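Local coordinates for nitroreductase family protein (Clostridium novyi, PDB 3G14), which belongs to the nitroreductase family and is probably an oxidoreductase, most likely using flavin mononucleotide as its relatives do, at residues K47-S53 and Y172-W178; K57-A61 and V75-T81; N62-N66 and I125-N129. All coordinates share one frame; numbering follows the deposited sequence.

Contact 1 (K47-S53 and Y172-W178); sequences KFIVVES and YLYIDKW
Residues F48, I49 and V50 pair in parallel with L173, Y174 and I175, which adds the short strand 173-175 as the outermost strand of the chain's mixed sheet, the central layer of the alpha+beta nitroreductase fold. Strand 46-51, on its other side, pairs antiparallel with strand 80-86, so it is an interior strand and suits the beta-branched I49, V50 and V51. The backbone bonds alternate as parallel pairing requires: F48 N to Y172 O, Y174 N to F48 O, V50 N to Y174 O, and D176 N to V50 O. Side chains alternate with them. On one face V50 CG2 meets L173 CD1 at 3.7 Å, and F48 and L173 pack on helix 24-35. On the other face the chain turns back after D176 and brings the W178 indole under I49, whose CD1 meets the indole edge in its plane, 4.0 Å from CE3. Y174 CE2 lies 3.4 Å above one face of that indole, towards its rim. The K47 aliphatic chain, extended to CE, passes both aromatics: its CD is 3.3 Å from Y174 OH and 3.8 Å from W178 CH2, while NZ turns off at the last torsion (61°). A short acid suits position 176, because with CG beside its own backbone N (chi1 -72°) the carboxylate bends back to the end of strand 46-51. There D176 OD1 accepts two backbone N-H groups, from E52 N at 2.8 Å nearly along the C-O axis and from S53 N at 3.1 Å on the syn side, 31° out of the carboxylate plane, just before helix 54-63 begins.

Contact 2 (K57-A61 and V75-T81); sequences KLDIA and VLNSPMT
K57 reaches from its helix across V75 to the turn at S78 and P79, and its conformation carries most of this contact. Its CG lies anti to the carbonyl carbon (chi1 -67°), and from there the chain runs extended, with CD 3.4 Å from V75 O. The amine arrives where helix 70-77 gives way to strand 80-86. K57 NZ donates to S78 O at 2.9 Å, in the carbonyl plane, and weakly to P79 O. A water accepts from K57 NZ at 3.2 Å and donates a hydrogen bond to L76 O at 2.6 Å. A lysine suits the place: its long chain spans V75, and its amine serves two carbonyls whose partial negative charge, probably reinforced by the helix end, should favour the charged form. The rest of the contact is apolar. V75 sets CG1 anti to its backbone N (chi1 168°), and this methyl lies 3.4 Å from K57 O and 4.0 Å from I60 CG2, the two side chains crossing at about a right angle. L76 starts away from the helix but bends its branch back, so that CD2 rests 3.7 Å from A61 CB and touches L58; the small alanine lets the leucine come close. Beneath the helices lies the sheet: I60 reaches V51 of strand 46-51, I60 and V75 both meet L148 of strand 144-151, and T81 lies near the start of strand 80-86, between those two.

Contact 3 (N62-N66 and I125-N129); sequences NAIEN and IAAFN
E65 and A127 bury the most surface here, with I64 and N129 close behind. The backbone of E65 does the first work: E65 N donates an almost straight bond (179°) to A127 O at 3.0 Å, approaching from above the carbonyl plane and not along a lone pair. Its side chain then swings away from its own carbonyl (chi1 -69°) and extends along the partner backbone. This lays the carboxyl group against the F128-N129 peptide, E65 CD lying 3.4 Å from N129 N, while OE2 comes within 3.5 Å of N129 CB. Both the CG methylene and the carboxylate lie along this backbone, and the residue as a whole is exposed, which suits a charged glutamate. A127 has only a methyl to offer, which suits a narrow place: its CB fits between the N66 side-chain amide (OD1 at 3.6 Å) and the backbone at E65 O. A water joins A127 to N66, donating to N66 OD1 and accepting from A127 N. I64 and F128 form a single beta bridge, at the point where helix 54-63 has just ended and the loop before helix 130-137 runs past. The bridge rests on two backbone bonds, the one from E65 N to A127 O and that from N129 N to A63 O at 2.8 Å. Behind it, I64 CG1 packs 4.1 Å from I125 CG2, the two branched chains crossing at about a right angle. F128 turns its ring away towards V145, L148 and I133, and its carbonyl O accepts from S95 OG of the second subunit, against which E65 also packs. N129 stands at the N-cap of helix 130-137, its OD1 accepting from K132 N.

In the fold
The first segments of the three contacts follow one run of chain, from strand 46-51 through helix 54-63 to the turn beyond it. Contacts 1 and 2, with centres about 13 Å apart, meet in the sheet, where V51 N probably bonds to T81 O at 2.7 Å. Contacts 2 and 3 share helix 54-63; their centres are about 12 Å apart and V75 CG2 touches I64 CD1 at 3.8 Å. Contacts 1 and 3 do not touch, their nearest atoms being about 11 Å apart. In nitroreductases the flavin usually binds at the dimer interface, and of the three only contact 3 reaches the second subunit.

Contact 1 (K47-S53 and Y172-W178)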
ATOM      1  N   LYS B  47      -6.237  -3.596  12.330  1.00 18.07           N
ATOM      2  CA  LYS B  47      -6.117  -5.004  12.659  1.00 16.51           C
ATOM      3  C   LYS B  47      -6.785  -5.809  11.555  1.00 16.28           C
ATOM      4  O   LYS B  47      -7.521  -5.239  10.722  1.00 15.73           O
ATOM      5  CB  LYS B  47      -6.779  -5.290  14.018  1.00 17.08           C
ATOM      6  CG  LYS B  47      -6.188  -4.507  15.211  1.00 14.51           C
ATOM      7  CD  LYS B  47      -6.882  -4.845  16.549  1.00 17.03           C
ATOM      8  CE  LYS B  47      -6.085  -4.316  17.745  1.00 28.27           C
ATOM      9  NZ  LYS B  47      -5.922  -2.871  17.770  1.00 29.24           N
ATOM     10  N   PHE B  48      -6.510  -7.119  11.549  1.00 14.75           N
ATOM     11  CA  PHE B  48      -6.984  -8.063  10.529  1.00 17.11           C
ATOM     12  C   PHE B  48      -7.870  -9.099  11.185  1.00 15.89           C
ATOM     13  O   PHE B  48      -7.519  -9.650  12.256  1.00 19.05           O
ATOM     14  CB  PHE B  48      -5.776  -8.740   9.836  1.00 14.51           C
ATOM     15  CG  PHE B  48      -4.900  -7.748   9.173  1.00 13.34           C
ATOM     16  CD1 PHE B  48      -5.298  -7.170   7.957  1.00 19.71           C
ATOM     17  CD2 PHE B  48      -3.708  -7.328   9.772  1.00 20.24           C
ATOM     18  CE1 PHE B  48      -4.540  -6.181   7.340  1.00 18.20           C
ATOM     19  CE2 PHE B  48      -2.918  -6.337   9.142  1.00 24.08           C
ATOM     20  CZ  PHE B  48      -3.335  -5.772   7.925  1.00 20.70           C
ATOM     21  N   ILE B  49      -9.006  -9.369  10.553  1.00 14.81           N
ATOM     22  CA  ILE B  49      -9.841 -10.518  10.946  1.00 14.78           C
ATOM     23  C   ILE B  49      -9.677 -11.577   9.859  1.00 16.17           C
ATOM     24  O   ILE B  49      -9.907 -11.307   8.656  1.00 15.94           O
ATOM     25  CB  ILE B  49     -11.317 -10.154  11.076  1.00 14.52           C
ATOM     26  CG1 ILE B  49     -11.503  -8.921  11.966  1.00 12.35           C
ATOM     27  CG2 ILE B  49     -12.152 -11.363  11.548  1.00 14.54           C
ATOM     28  CD1 ILE B  49     -12.988  -8.380  11.952  1.00 15.99           C
ATOM     29  N   VAL B  50      -9.235 -12.761  10.278  1.00 15.79           N
ATOM     30  CA  VAL B  50      -9.225 -13.946   9.416  1.00 15.58           C
ATOM     31  C   VAL B  50     -10.620 -14.564   9.484  1.00 15.55           C
ATOM     32  O   VAL B  50     -11.078 -14.958  10.545  1.00 13.35           O
ATOM     33  CB  VAL B  50      -8.145 -14.982   9.834  1.00 17.22           C
ATOM     34  CG1 VAL B  50      -8.273 -16.319   9.027  1.00 19.05           C
ATOM     35  CG2 VAL B  50      -6.747 -14.395   9.687  1.00 14.21           C
ATOM     36  N   VAL B  51     -11.313 -14.617   8.363  1.00 14.85           N
ATOM     37  CA  VAL B  51     -12.669 -15.196   8.363  1.00 15.67           C
ATOM     38  C   VAL B  51     -12.649 -16.597   7.740  1.00 16.67           C
ATOM     39  O   VAL B  51     -12.405 -16.739   6.508  1.00 17.34           O
ATOM     40  CB  VAL B  51     -13.696 -14.314   7.619  1.00 17.09           C
ATOM     41  CG1 VAL B  51     -15.069 -15.004   7.626  1.00 14.64           C
ATOM     42  CG2 VAL B  51     -13.710 -12.885   8.196  1.00 18.39           C
ATOM     43  N   GLU B  52     -12.928 -17.611   8.576  1.00 17.58           N
ATOM     44  CA  GLU B  52     -12.957 -19.024   8.145  1.00 17.50           C
ATOM     45  C   GLU B  52     -14.352 -19.629   8.129  1.00 18.60           C
ATOM     46  O   GLU B  52     -14.572 -20.614   7.426  1.00 18.33           O
ATOM     47  CB  GLU B  52     -12.062 -19.919   9.021  1.00 19.58           C
ATOM     48  CG  GLU B  52     -10.576 -19.579   8.920  1.00 20.83           C
ATOM     49  CD  GLU B  52      -9.631 -20.609   9.567  1.00 25.88           C
ATOM     50  OE1 GLU B  52     -10.069 -21.705   9.991  1.00 34.86           O
ATOM     51  OE2 GLU B  52      -8.419 -20.303   9.626  1.00 28.28           O
ATOM     52  N   SER B  53     -15.256 -19.102   8.957  1.00 17.85           N
ATOM     53  CA  SER B  53     -16.618 -19.649   9.062  1.00 17.84           C
ATOM     54  C   SER B  53     -17.366 -19.465   7.761  1.00 15.88           C
ATOM     55  O   SER B  53     -17.477 -18.336   7.273  1.00 14.82           O
ATOM     56  CB  SER B  53     -17.378 -18.923  10.162  1.00 18.79           C
ATOM     57  OG  SER B  53     -18.762 -19.214  10.114  1.00 18.05           O
ATOM     58  N   TYR B 172      -3.199  -8.035  16.892  1.00 19.71           N
ATOM     59  CA  TYR B 172      -3.624  -7.425  15.620  1.00 18.26           C
ATOM     60  C   TYR B 172      -4.296  -8.411  14.673  1.00 17.26           C
ATOM     61  O   TYR B 172      -4.573  -8.054  13.542  1.00 16.44           O
ATOM     62  CB  TYR B 172      -2.434  -6.770  14.917  1.00 15.74           C
ATOM     63  CG  TYR B 172      -1.804  -5.646  15.697  1.00 20.08           C
ATOM     64  CD1 TYR B 172      -2.275  -4.340  15.584  1.00 25.00           C
ATOM     65  CD2 TYR B 172      -0.721  -5.890  16.554  1.00 26.19           C
ATOM     66  CE1 TYR B 172      -1.690  -3.292  16.314  1.00 26.40           C
ATOM     67  CE2 TYR B 172      -0.119  -4.846  17.277  1.00 25.53           C
ATOM     68  CZ  TYR B 172      -0.629  -3.555  17.161  1.00 25.27           C
ATOM     69  OH  TYR B 172      -0.057  -2.534  17.878  1.00 27.21           O
ATOM     70  N   LEU B 173      -4.561  -9.626  15.154  1.00 17.88           N
ATOM     71  CA  LEU B 173      -5.100 -10.718  14.343  1.00 16.72           C
ATOM     72  C   LEU B 173      -6.200 -11.476  15.090  1.00 18.64           C
ATOM     73  O   LEU B 173      -5.975 -12.079  16.158  1.00 17.55           O
ATOM     74  CB  LEU B 173      -4.001 -11.680  13.984  1.00 16.56           C
ATOM     75  CG  LEU B 173      -4.318 -12.766  12.956  1.00 17.17           C
ATOM     76  CD1 LEU B 173      -4.525 -12.173  11.594  1.00 14.35           C
ATOM     77  CD2 LEU B 173      -3.089 -13.708  13.017  1.00 15.23           C
ATOM     78  N   TYR B 174      -7.382 -11.444  14.502  1.00 15.42           N
ATOM     79  CA  TYR B 174      -8.573 -12.042  15.038  1.00 14.09           C
ATOM     80  C   TYR B 174      -9.056 -13.176  14.148  1.00 14.49           C
ATOM     81  O   TYR B 174      -8.687 -13.260  12.955  1.00 15.40           O
ATOM     82  CB  TYR B 174      -9.662 -10.976  15.185  1.00 14.34           C
ATOM     83  CG  TYR B 174      -9.329  -9.828  16.123  1.00 15.02           C
ATOM     84  CD1 TYR B 174      -8.725 -10.062  17.372  1.00 15.94           C
ATOM     85  CD2 TYR B 174      -9.634  -8.499  15.775  1.00 16.18           C
ATOM     86  CE1 TYR B 174      -8.449  -9.001  18.257  1.00 19.26           C
ATOM     87  CE2 TYR B 174      -9.362  -7.438  16.651  1.00 15.30           C
ATOM     88  CZ  TYR B 174      -8.788  -7.693  17.887  1.00 18.92           C
ATOM     89  OH  TYR B 174      -8.507  -6.633  18.727  1.00 19.45           O
ATOM     90  N   ILE B 175      -9.902 -14.037  14.711  1.00 15.23           N
ATOM     91  CA  ILE B 175     -10.547 -15.132  13.956  1.00 15.63           C
ATOM     92  C   ILE B 175     -12.055 -14.976  14.074  1.00 15.89           C
ATOM     93  O   ILE B 175     -12.596 -15.001  15.195  1.00 15.32           O
ATOM     94  CB  ILE B 175     -10.080 -16.556  14.427  1.00 14.72           C
ATOM     95  CG1 ILE B 175     -10.770 -17.684  13.655  1.00 17.91           C
ATOM     96  CG2 ILE B 175     -10.281 -16.753  15.956  1.00 15.66           C
ATOM     97  CD1 ILE B 175     -10.523 -17.747  12.178  1.00 23.79           C
ATOM     98  N   ASP B 176     -12.687 -14.777  12.916  1.00 15.81           N
ATOM     99  CA  ASP B 176     -14.152 -14.740  12.689  1.00 15.70           C
ATOM    100  C   ASP B 176     -14.882 -13.527  13.289  1.00 17.61           C
ATOM    101  O   ASP B 176     -15.905 -13.079  12.744  1.00 16.84           O
ATOM    102  CB  ASP B 176     -14.841 -16.045  13.143  1.00 18.88           C
ATOM    103  CG  ASP B 176     -14.545 -17.234  12.227  1.00 19.69           C
ATOM    104  OD1 ASP B 176     -14.216 -17.025  11.036  1.00 18.06           O
ATOM    105  OD2 ASP B 176     -14.653 -18.373  12.706  1.00 20.34           O
ATOM    106  N   LYS B 177     -14.401 -13.051  14.436  1.00 17.22           N
ATOM    107  CA  LYS B 177     -15.060 -12.051  15.225  1.00 17.00           C
ATOM    108  C   LYS B 177     -14.038 -11.050  15.771  1.00 17.19           C
ATOM    109  O   LYS B 177     -12.958 -11.411  16.221  1.00 17.37           O
ATOM    110  CB  LYS B 177     -15.806 -12.712  16.397  1.00 19.38           C
ATOM    111  CG  LYS B 177     -16.464 -11.745  17.310  1.00 22.22           C
ATOM    112  CD  LYS B 177     -17.169 -12.485  18.442  1.00 23.70           C
ATOM    113  CE  LYS B 177     -17.710 -11.525  19.494  1.00 35.75           C
ATOM    114  NZ  LYS B 177     -18.395 -12.258  20.584  1.00 36.00           N
ATOM    115  N   TRP B 178     -14.388  -9.781  15.707  1.00 17.34           N
ATOM    116  CA  TRP B 178     -13.542  -8.724  16.248  1.00 16.03           C
ATOM    117  C   TRP B 178     -13.288  -8.961  17.743  1.00 15.68           C
ATOM    118  O   TRP B 178     -14.228  -9.166  18.522  1.00 15.06           O
ATOM    119  CB  TRP B 178     -14.223  -7.364  16.027  1.00 16.44           C
ATOM    120  CG  TRP B 178     -13.457  -6.212  16.562  1.00 15.48           C
ATOM    121  CD1 TRP B 178     -13.649  -5.559  17.747  1.00 18.05           C
ATOM    122  CD2 TRP B 178     -12.382  -5.549  15.902  1.00 17.31           C
ATOM    123  NE1 TRP B 178     -12.721  -4.545  17.875  1.00 18.92           N
ATOM    124  CE2 TRP B 178     -11.935  -4.518  16.756  1.00 16.60           C
ATOM    125  CE3 TRP B 178     -11.725  -5.754  14.691  1.00 20.51           C
ATOM    126  CZ2 TRP B 178     -10.888  -3.659  16.410  1.00 16.05           C
ATOM    127  CZ3 TRP B 178     -10.654  -4.921  14.363  1.00 21.78           C
ATOM    128  CH2 TRP B 178     -10.262  -3.873  15.217  1.00 16.78           C
TER

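Contact 2 (K57-A61 and V75-T81)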
ATOM      1  N   LYS B  57     -18.551 -16.120   5.555  1.00 12.91           N
ATOM      2  CA  LYS B  57     -18.214 -15.906   4.126  1.00 15.53           C
ATOM      3  C   LYS B  57     -19.446 -15.544   3.340  1.00 14.82           C
ATOM      4  O   LYS B  57     -19.423 -14.658   2.472  1.00 14.78           O
ATOM      5  CB  LYS B  57     -17.589 -17.165   3.519  1.00 16.61           C
ATOM      6  CG  LYS B  57     -16.238 -17.509   4.070  1.00 15.92           C
ATOM      7  CD  LYS B  57     -15.731 -18.752   3.380  1.00 16.63           C
ATOM      8  CE  LYS B  57     -14.664 -19.393   4.122  1.00 25.03           C
ATOM      9  NZ  LYS B  57     -14.378 -20.711   3.524  1.00 21.87           N
ATOM     10  N   LEU B  58     -20.529 -16.265   3.627  1.00 17.21           N
ATOM     11  CA  LEU B  58     -21.811 -16.018   2.979  1.00 15.85           C
ATOM     12  C   LEU B  58     -22.285 -14.590   3.295  1.00 16.55           C
ATOM     13  O   LEU B  58     -22.698 -13.868   2.399  1.00 13.01           O
ATOM     14  CB  LEU B  58     -22.853 -17.093   3.373  1.00 17.25           C
ATOM     15  CG  LEU B  58     -24.296 -16.900   2.881  1.00 15.73           C
ATOM     16  CD1 LEU B  58     -24.306 -16.759   1.352  1.00 15.36           C
ATOM     17  CD2 LEU B  58     -25.230 -18.040   3.336  1.00 14.31           C
ATOM     18  N   ASP B  59     -22.181 -14.171   4.556  1.00 15.68           N
ATOM     19  CA  ASP B  59     -22.537 -12.784   4.940  1.00 16.92           C
ATOM     20  C   ASP B  59     -21.702 -11.767   4.153  1.00 16.30           C
ATOM     21  O   ASP B  59     -22.226 -10.767   3.644  1.00 14.96           O
ATOM     22  CB  ASP B  59     -22.267 -12.516   6.426  1.00 17.27           C
ATOM     23  CG  ASP B  59     -23.248 -13.210   7.372  1.00 20.16           C
ATOM     24  OD1 ASP B  59     -24.384 -13.541   6.976  1.00 23.42           O
ATOM     25  OD2 ASP B  59     -22.838 -13.416   8.534  1.00 20.53           O
ATOM     26  N   ILE B  60     -20.397 -12.033   4.053  1.00 13.88           N
ATOM     27  CA  ILE B  60     -19.502 -11.117   3.319  1.00 14.52           C
ATOM     28  C   ILE B  60     -19.859 -11.098   1.838  1.00 11.19           C
ATOM     29  O   ILE B  60     -19.980 -10.026   1.217  1.00 14.54           O
ATOM     30  CB  ILE B  60     -18.009 -11.445   3.529  1.00 16.18           C
ATOM     31  CG1 ILE B  60     -17.618 -11.257   5.008  1.00 17.94           C
ATOM     32  CG2 ILE B  60     -17.147 -10.587   2.611  1.00 16.69           C
ATOM     33  CD1 ILE B  60     -16.275 -11.822   5.329  1.00 14.24           C
ATOM     34  N   ALA B  61     -20.063 -12.286   1.256  1.00 14.13           N
ATOM     35  CA  ALA B  61     -20.468 -12.422  -0.160  1.00 15.87           C
ATOM     36  C   ALA B  61     -21.716 -11.605  -0.467  1.00 16.44           C
ATOM     37  O   ALA B  61     -21.775 -10.909  -1.489  1.00 15.50           O
ATOM     38  CB  ALA B  61     -20.720 -13.906  -0.495  1.00 14.68           C
ATOM     39  N   VAL B  75     -15.004 -15.087  -2.425  1.00 11.40           N
ATOM     40  CA  VAL B  75     -15.146 -15.176  -0.978  1.00 14.17           C
ATOM     41  C   VAL B  75     -15.857 -16.478  -0.569  1.00 11.84           C
ATOM     42  O   VAL B  75     -15.487 -17.116   0.419  1.00 14.57           O
ATOM     43  CB  VAL B  75     -15.905 -13.945  -0.383  1.00 11.12           C
ATOM     44  CG1 VAL B  75     -16.292 -14.214   1.102  1.00 13.60           C
ATOM     45  CG2 VAL B  75     -15.016 -12.614  -0.484  1.00 13.41           C
ATOM     46  N   LEU B  76     -16.884 -16.881  -1.326  1.00 14.27           N
ATOM     47  CA  LEU B  76     -17.591 -18.125  -1.011  1.00 11.99           C
ATOM     48  C   LEU B  76     -16.687 -19.340  -1.176  1.00 14.78           C
ATOM     49  O   LEU B  76     -16.756 -20.298  -0.402  1.00 13.53           O
ATOM     50  CB  LEU B  76     -18.829 -18.316  -1.870  1.00 12.22           C
ATOM     51  CG  LEU B  76     -20.016 -17.357  -1.667  1.00 13.94           C
ATOM     52  CD1 LEU B  76     -21.054 -17.591  -2.800  1.00 15.80           C
ATOM     53  CD2 LEU B  76     -20.636 -17.562  -0.293  1.00 17.22           C
ATOM     54  N   ASN B  77     -15.895 -19.303  -2.222  1.00 15.05           N
ATOM     55  CA  ASN B  77     -15.239 -20.502  -2.745  1.00 16.14           C
ATOM     56  C   ASN B  77     -13.776 -20.623  -2.386  1.00 17.43           C
ATOM     57  O   ASN B  77     -13.126 -21.510  -2.882  1.00 22.97           O
ATOM     58  CB  ASN B  77     -15.430 -20.576  -4.264  1.00 15.21           C
ATOM     59  CG  ASN B  77     -16.905 -20.685  -4.648  1.00 18.36           C
ATOM     60  OD1 ASN B  77     -17.705 -21.263  -3.904  1.00 19.44           O
ATOM     61  ND2 ASN B  77     -17.265 -20.143  -5.809  1.00 15.70           N
ATOM     62  N   SER B  78     -13.259 -19.755  -1.518  1.00 13.94           N
ATOM     63  CA  SER B  78     -11.888 -19.856  -0.995  1.00 12.47           C
ATOM     64  C   SER B  78     -11.884 -20.331   0.472  1.00 13.08           C
ATOM     65  O   SER B  78     -12.866 -20.139   1.160  1.00 15.06           O
ATOM     66  CB  SER B  78     -11.172 -18.515  -1.070  1.00 11.81           C
ATOM     67  OG  SER B  78     -11.944 -17.464  -0.499  1.00 15.09           O
ATOM     68  N   PRO B  79     -10.760 -20.889   0.958  1.00 14.04           N
ATOM     69  CA  PRO B  79     -10.784 -21.347   2.385  1.00 13.09           C
ATOM     70  C   PRO B  79     -10.962 -20.246   3.443  1.00 15.62           C
ATOM     71  O   PRO B  79     -11.518 -20.519   4.500  1.00 17.52           O
ATOM     72  CB  PRO B  79      -9.457 -22.110   2.556  1.00 14.90           C
ATOM     73  CG  PRO B  79      -8.561 -21.551   1.474  1.00 15.84           C
ATOM     74  CD  PRO B  79      -9.483 -21.210   0.298  1.00 15.46           C
HETATM   75  N   MSE B  80     -10.460 -19.040   3.177  1.00 13.74           N
HETATM   76  CA  MSE B  80     -10.647 -17.922   4.077  1.00 17.77           C
HETATM   77  C   MSE B  80     -10.612 -16.577   3.369  1.00 17.78           C
HETATM   78  O   MSE B  80     -10.276 -16.463   2.183  1.00 16.95           O
HETATM   79  CB  MSE B  80      -9.577 -17.961   5.185  1.00 17.53           C
HETATM   80  CG  MSE B  80      -8.220 -17.750   4.682  1.00 16.77           C
HETATM   81 SE   MSE B  80      -6.780 -17.794   6.031  0.75 21.72          SE
HETATM   82  CE  MSE B  80      -7.163 -19.393   6.850  1.00 23.15           C
ATOM     83  N   THR B  81     -11.031 -15.565   4.114  1.00 17.62           N
ATOM     84  CA  THR B  81     -10.966 -14.171   3.698  1.00 18.06           C
ATOM     85  C   THR B  81     -10.295 -13.361   4.800  1.00 17.90           C
ATOM     86  O   THR B  81     -10.508 -13.616   5.987  1.00 18.26           O
ATOM     87  CB  THR B  81     -12.407 -13.643   3.377  1.00 20.18           C
ATOM     88  OG1 THR B  81     -12.850 -14.208   2.139  1.00 20.08           O
ATOM     89  CG2 THR B  81     -12.456 -12.121   3.336  1.00 20.38           C
TER
HETATM   90  O   HOH W   1     -15.483 -22.177   0.948  1.00 26.65           O

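Contact 3 (N62-N66 and I125-N129)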
ATOM      1  N   ASN B  62     -22.713 -11.692   0.409  1.00 14.11           N
ATOM      2  CA  ASN B  62     -23.931 -10.929   0.231  1.00 14.66           C
ATOM      3  C   ASN B  62     -23.759  -9.407   0.337  1.00 14.63           C
ATOM      4  O   ASN B  62     -24.560  -8.663  -0.231  1.00 18.27           O
ATOM      5  CB  ASN B  62     -25.024 -11.392   1.170  1.00 13.11           C
ATOM      6  CG  ASN B  62     -25.579 -12.790   0.797  1.00 11.58           C
ATOM      7  OD1 ASN B  62     -25.637 -13.163  -0.389  1.00 18.86           O
ATOM      8  ND2 ASN B  62     -26.019 -13.536   1.819  1.00 13.71           N
ATOM      9  N   ALA B  63     -22.751  -8.956   1.085  1.00 15.51           N
ATOM     10  CA  ALA B  63     -22.477  -7.515   1.312  1.00 14.18           C
ATOM     11  C   ALA B  63     -21.709  -6.828   0.165  1.00 14.24           C
ATOM     12  O   ALA B  63     -21.734  -5.620   0.047  1.00 14.34           O
ATOM     13  CB  ALA B  63     -21.707  -7.332   2.645  1.00 12.44           C
ATOM     14  N   ILE B  64     -20.991  -7.596  -0.625  1.00 14.07           N
ATOM     15  CA  ILE B  64     -20.204  -7.079  -1.720  1.00 13.71           C
ATOM     16  C   ILE B  64     -21.082  -6.418  -2.806  1.00 15.65           C
ATOM     17  O   ILE B  64     -22.152  -6.927  -3.150  1.00 17.05           O
ATOM     18  CB  ILE B  64     -19.226  -8.166  -2.264  1.00 13.93           C
ATOM     19  CG1 ILE B  64     -18.192  -8.506  -1.215  1.00 13.94           C
ATOM     20  CG2 ILE B  64     -18.567  -7.674  -3.548  1.00 14.54           C
ATOM     21  CD1 ILE B  64     -17.329  -9.751  -1.521  1.00 15.78           C
ATOM     22  N   GLU B  65     -20.679  -5.225  -3.234  1.00 14.04           N
ATOM     23  CA  GLU B  65     -21.462  -4.394  -4.152  1.00 16.25           C
ATOM     24  C   GLU B  65     -20.757  -4.172  -5.499  1.00 19.07           C
ATOM     25  O   GLU B  65     -20.380  -3.069  -5.829  1.00 26.03           O
ATOM     26  CB  GLU B  65     -21.785  -3.072  -3.486  1.00 15.76           C
ATOM     27  CG  GLU B  65     -22.764  -3.219  -2.328  1.00 17.33           C
ATOM     28  CD  GLU B  65     -22.947  -1.957  -1.494  1.00 19.87           C
ATOM     29  OE1 GLU B  65     -22.073  -1.048  -1.514  1.00 21.40           O
ATOM     30  OE2 GLU B  65     -23.977  -1.924  -0.789  1.00 23.32           O
ATOM     31  N   ASN B  66     -20.530  -5.241  -6.234  1.00 21.72           N
ATOM     32  CA  ASN B  66     -19.848  -5.183  -7.520  1.00 19.06           C
ATOM     33  C   ASN B  66     -20.872  -5.384  -8.600  1.00 19.40           C
ATOM     34  O   ASN B  66     -21.967  -5.872  -8.348  1.00 21.21           O
ATOM     35  CB  ASN B  66     -18.727  -6.253  -7.619  1.00 17.09           C
ATOM     36  CG  ASN B  66     -17.460  -5.893  -6.860  1.00 24.41           C
ATOM     37  OD1 ASN B  66     -17.347  -4.861  -6.129  1.00 22.63           O
ATOM     38  ND2 ASN B  66     -16.461  -6.721  -7.041  1.00 21.45           N
ATOM     39  N   ILE B 125     -10.799  -6.326  -2.637  1.00 13.42           N
ATOM     40  CA  ILE B 125     -12.240  -5.951  -2.675  1.00 14.36           C
ATOM     41  C   ILE B 125     -12.504  -4.795  -1.721  1.00 15.64           C
ATOM     42  O   ILE B 125     -12.302  -4.928  -0.498  1.00 17.09           O
ATOM     43  CB  ILE B 125     -13.140  -7.181  -2.299  1.00 14.28           C
ATOM     44  CG1 ILE B 125     -12.890  -8.385  -3.232  1.00 18.23           C
ATOM     45  CG2 ILE B 125     -14.658  -6.753  -2.186  1.00 13.34           C
ATOM     46  CD1 ILE B 125     -13.349  -9.760  -2.678  1.00 16.66           C
ATOM     47  N   ALA B 126     -12.990  -3.664  -2.254  1.00 15.20           N
ATOM     48  CA  ALA B 126     -13.167  -2.442  -1.500  1.00 15.98           C
ATOM     49  C   ALA B 126     -14.624  -1.948  -1.485  1.00 15.22           C
ATOM     50  O   ALA B 126     -14.948  -1.045  -0.707  1.00 16.23           O
ATOM     51  CB  ALA B 126     -12.296  -1.346  -2.054  1.00 19.32           C
ATOM     52  N   ALA B 127     -15.469  -2.527  -2.349  1.00 16.65           N
ATOM     53  CA  ALA B 127     -16.881  -2.081  -2.514  1.00 17.37           C
ATOM     54  C   ALA B 127     -17.860  -3.056  -1.851  1.00 13.71           C
ATOM     55  O   ALA B 127     -18.055  -4.174  -2.320  1.00 16.50           O
ATOM     56  CB  ALA B 127     -17.234  -1.947  -3.997  1.00 19.24           C
ATOM     57  N   PHE B 128     -18.478  -2.608  -0.760  1.00 16.22           N
ATOM     58  CA  PHE B 128     -19.372  -3.450   0.020  1.00 15.85           C
ATOM     59  C   PHE B 128     -20.238  -2.570   0.894  1.00 13.98           C
ATOM     60  O   PHE B 128     -19.920  -1.394   1.150  1.00 17.64           O
ATOM     61  CB  PHE B 128     -18.615  -4.483   0.880  1.00 16.03           C
ATOM     62  CG  PHE B 128     -17.297  -3.975   1.456  1.00 16.77           C
ATOM     63  CD1 PHE B 128     -17.274  -2.993   2.449  1.00 19.62           C
ATOM     64  CD2 PHE B 128     -16.097  -4.491   0.996  1.00 23.09           C
ATOM     65  CE1 PHE B 128     -16.051  -2.522   2.971  1.00 19.55           C
ATOM     66  CE2 PHE B 128     -14.879  -4.040   1.497  1.00 18.25           C
ATOM     67  CZ  PHE B 128     -14.861  -3.060   2.488  1.00 15.06           C
ATOM     68  N   ASN B 129     -21.347  -3.140   1.308  1.00 15.43           N
ATOM     69  CA  ASN B 129     -22.177  -2.597   2.396  1.00 13.80           C
ATOM     70  C   ASN B 129     -21.401  -2.809   3.702  1.00 15.76           C
ATOM     71  O   ASN B 129     -21.369  -3.893   4.294  1.00 15.24           O
ATOM     72  CB  ASN B 129     -23.516  -3.278   2.433  1.00 13.89           C
ATOM     73  CG  ASN B 129     -24.442  -2.718   3.509  1.00 19.08           C
ATOM     74  OD1 ASN B 129     -24.007  -2.251   4.568  1.00 19.57           O
ATOM     75  ND2 ASN B 129     -25.727  -2.745   3.227  1.00 21.94           N
TER
HETATM   76  O   HOH W   2     -14.624  -4.042  -4.888  1.00 15.59           O